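PDB 3FZ4: putative arsenate reductase from Streptococcus mutans UA159, which probably reduces arsenate to arsenite, as inferred from its membership of the ArsC family. Local coordinates for residues Arg46-Asn51 / Lys57-Thr62. The protein carries 1 engineered substitution. Residues are numbered along the deposited sequence; the frame is centred on the assembly and turned at random.
With EDO (1,2-ethanediol), chain C.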
loop_
_atom_site.group_PDB
_atom_site.type_symbol
_atom_site.label_atom_id
_atom_site.label_comp_id
_atom_site.label_asym_id
_atom_site.label_seq_id
_atom_site.Cartn_x
_atom_site.Cartn_y
_atom_site.Cartn_z
ATOM N N ARG A 46 -3.263 8.942 -5.737
ATOM C CA ARG A 46 -3.751 10.261 -5.380
ATOM C C ARG A 46 -5.157 10.208 -4.789
ATOM O O ARG A 46 -5.447 10.900 -3.819
ATOM C CB ARG A 46 -3.708 11.165 -6.619
ATOM C CG ARG A 46 -4.313 12.538 -6.388
ATOM C CD ARG A 46 -3.454 13.395 -5.494
ATOM N NE ARG A 46 -4.030 14.741 -5.358
ATOM C CZ ARG A 46 -4.028 15.686 -6.301
ATOM N NH1 ARG A 46 -3.417 15.503 -7.476
ATOM N NH2 ARG A 46 -4.612 16.845 -6.035
ATOM N N ASN A 47 -6.019 9.378 -5.368
ATOM C CA ASN A 47 -7.364 9.241 -4.834
ATOM C C ASN A 47 -7.341 8.722 -3.396
ATOM O O ASN A 47 -8.070 9.216 -2.559
ATOM C CB ASN A 47 -8.215 8.343 -5.713
ATOM C CG ASN A 47 -9.690 8.520 -5.452
ATOM O OD1 ASN A 47 -10.251 9.589 -5.697
ATOM N ND2 ASN A 47 -10.329 7.469 -4.959
ATOM N N TRP A 48 -6.467 7.754 -3.097
ATOM C CA TRP A 48 -6.347 7.275 -1.741
ATOM C C TRP A 48 -5.862 8.393 -0.834
ATOM O O TRP A 48 -6.366 8.543 0.291
ATOM C CB TRP A 48 -5.345 6.129 -1.678
ATOM C CG TRP A 48 -5.663 4.931 -2.521
ATOM C CD1 TRP A 48 -6.874 4.583 -3.057
ATOM C CD2 TRP A 48 -4.738 3.933 -2.930
ATOM N NE1 TRP A 48 -6.755 3.410 -3.764
ATOM C CE2 TRP A 48 -5.454 2.973 -3.680
ATOM C CE3 TRP A 48 -3.367 3.718 -2.685
ATOM C CZ2 TRP A 48 -4.828 1.843 -4.233
ATOM C CZ3 TRP A 48 -2.755 2.596 -3.242
ATOM C CH2 TRP A 48 -3.488 1.678 -4.000
ATOM N N LEU A 49 -4.856 9.142 -1.264
ATOM C CA LEU A 49 -4.304 10.177 -0.395
ATOM C C LEU A 49 -5.330 11.231 -0.068
ATOM O O LEU A 49 -5.326 11.767 1.054
ATOM C CB LEU A 49 -3.097 10.853 -1.035
ATOM C CG LEU A 49 -1.902 9.971 -1.420
ATOM C CD1 LEU A 49 -0.780 10.846 -1.937
ATOM C CD2 LEU A 49 -1.411 9.141 -0.243
ATOM N N GLU A 50 -6.158 11.552 -1.062
ATOM C CA GLU A 50 -7.161 12.595 -0.899
ATOM C C GLU A 50 -8.366 12.169 -0.073
ATOM O O GLU A 50 -8.885 12.971 0.720
ATOM C CB GLU A 50 -7.622 13.103 -2.265
ATOM C CG GLU A 50 -6.544 13.832 -3.085
ATOM C CD GLU A 50 -6.260 15.279 -2.641
ATOM O OE1 GLU A 50 -6.953 15.821 -1.747
ATOM O OE2 GLU A 50 -5.330 15.902 -3.202
ATOM N N ASN A 51 -8.784 10.918 -0.222
ATOM C CA ASN A 51 -10.110 10.497 0.255
ATOM C C ASN A 51 -10.146 9.484 1.356
ATOM O O ASN A 51 -11.190 9.269 1.955
ATOM C CB ASN A 51 -10.948 10.013 -0.920
ATOM C CG ASN A 51 -11.198 11.119 -1.927
ATOM O OD1 ASN A 51 -11.761 12.159 -1.591
ATOM N ND2 ASN A 51 -10.709 10.933 -3.145
ATOM N N LYS A 57 1.962 10.001 5.774
ATOM C CA LYS A 57 3.070 9.146 6.128
ATOM C C LYS A 57 2.667 7.663 6.207
ATOM O O LYS A 57 3.498 6.777 6.027
ATOM C CB LYS A 57 3.637 9.634 7.451
ATOM C CG LYS A 57 4.928 9.000 7.788
ATOM C CD LYS A 57 5.327 9.331 9.213
ATOM C CE LYS A 57 6.733 8.878 9.476
ATOM N NZ LYS A 57 7.026 8.830 10.933
ATOM N N LYS A 58 1.375 7.407 6.447
ATOM C CA LYS A 58 0.883 6.038 6.531
ATOM C C LYS A 58 1.024 5.265 5.212
ATOM O O LYS A 58 0.990 4.036 5.197
ATOM C CB LYS A 58 -0.561 5.983 7.014
ATOM C CG LYS A 58 -0.668 6.278 8.492
ATOM C CD LYS A 58 -2.102 6.324 8.982
ATOM C CE LYS A 58 -2.171 6.114 10.503
ATOM N NZ LYS A 58 -0.922 6.541 11.234
ATOM N N PHE A 59 1.156 5.989 4.102
ATOM C CA PHE A 59 1.334 5.358 2.816
ATOM C C PHE A 59 2.767 5.040 2.449
ATOM O O PHE A 59 2.998 4.400 1.424
ATOM C CB PHE A 59 0.730 6.250 1.725
ATOM C CG PHE A 59 -0.783 6.301 1.774
ATOM C CD1 PHE A 59 -1.550 5.414 1.015
ATOM C CD2 PHE A 59 -1.428 7.244 2.594
ATOM C CE1 PHE A 59 -2.927 5.449 1.077
ATOM C CE2 PHE A 59 -2.808 7.286 2.648
ATOM C CZ PHE A 59 -3.553 6.401 1.894
ATOM N N PHE A 60 3.726 5.499 3.247
ATOM C CA PHE A 60 5.120 5.293 2.939
ATOM C C PHE A 60 5.761 4.171 3.717
ATOM O O PHE A 60 5.445 3.918 4.897
ATOM C CB PHE A 60 5.925 6.560 3.227
ATOM C CG PHE A 60 5.732 7.632 2.184
ATOM C CD1 PHE A 60 4.596 8.463 2.221
ATOM C CD2 PHE A 60 6.665 7.789 1.157
ATOM C CE1 PHE A 60 4.401 9.445 1.231
ATOM C CE2 PHE A 60 6.479 8.762 0.168
ATOM C CZ PHE A 60 5.356 9.596 0.217
ATOM N N ASN A 61 6.701 3.523 3.047
ATOM C CA ASN A 61 7.478 2.446 3.650
ATOM C C ASN A 61 8.648 3.077 4.410
ATOM O O ASN A 61 9.775 3.116 3.924
ATOM C CB ASN A 61 7.959 1.528 2.529
ATOM C CG ASN A 61 8.757 0.378 3.014
ATOM O OD1 ASN A 61 8.725 0.027 4.180
ATOM N ND2 ASN A 61 9.488 -0.238 2.101
ATOM N N THR A 62 8.346 3.561 5.608
ATOM C CA THR A 62 9.291 4.365 6.379
ATOM C C THR A 62 10.487 3.570 6.906
ATOM O O THR A 62 11.515 4.172 7.233
ATOM C CB THR A 62 8.596 5.061 7.579
ATOM O OG1 THR A 62 7.963 4.079 8.382
ATOM C CG2 THR A 62 7.525 6.049 7.123
HETATM C C1 EDO C . -13.798 10.268 1.079
HETATM O O1 EDO C . -13.374 10.757 2.316
HETATM C C2 EDO C . -14.121 11.361 0.075
HETATM O O2 EDO C . -14.965 10.724 -0.871
#
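Phe59 lays one face of its ring against Leu49 and turns the far part of the same ring to Trp48, so three buried side chains carry the contact. The geometry fits a CH-pi interaction: Leu49 CD2 stands 3.6 Å from the centroid of the Phe59 ring and 18° off its normal. Leu49 CD2 is offset toward the rim, 3.4 Å from Phe59 CD2. Leu49 reaches this place through a chi1 of -58°, which sets CG opposite the carbonyl carbon, and an extended chi2; its side chain and that of Phe59 then run past each other in opposite senses. Trp48 meets the ring chiefly through its methylene, with CB 3.7 Å from Phe59 CE1. The indole meets the phenyl more loosely, with Trp48 CE3 4.2 Å from Phe59 CE1. The indole instead extends against Leu99 and Val101 of strand 99-102, and its NE1 donates to Gly104 O in the turn before strand 105-109, a bond that satisfies the buried N-H.

On the side of the helix turned to helix 81-90, Arg46 grips Glu50 side-on, NE lying 2.8 Å from Glu50 OE2 and NH2 sharing that oxygen, with Glu50 OE2 almost in the guanidinium plane. This i to i+4 salt bridge spans one helical turn, away from Phe59. Backbone bonding of Phe59 with Lys96 and of Asn61 with Leu94 ties 57-62 to the chain leading into strand 99-102. The Phe59, Leu49 and Trp48 contacts are apolar packing of a 3-10 turn on helix 42-51, within the helical part inserted into the thioredoxin-like fold of ArsC proteins.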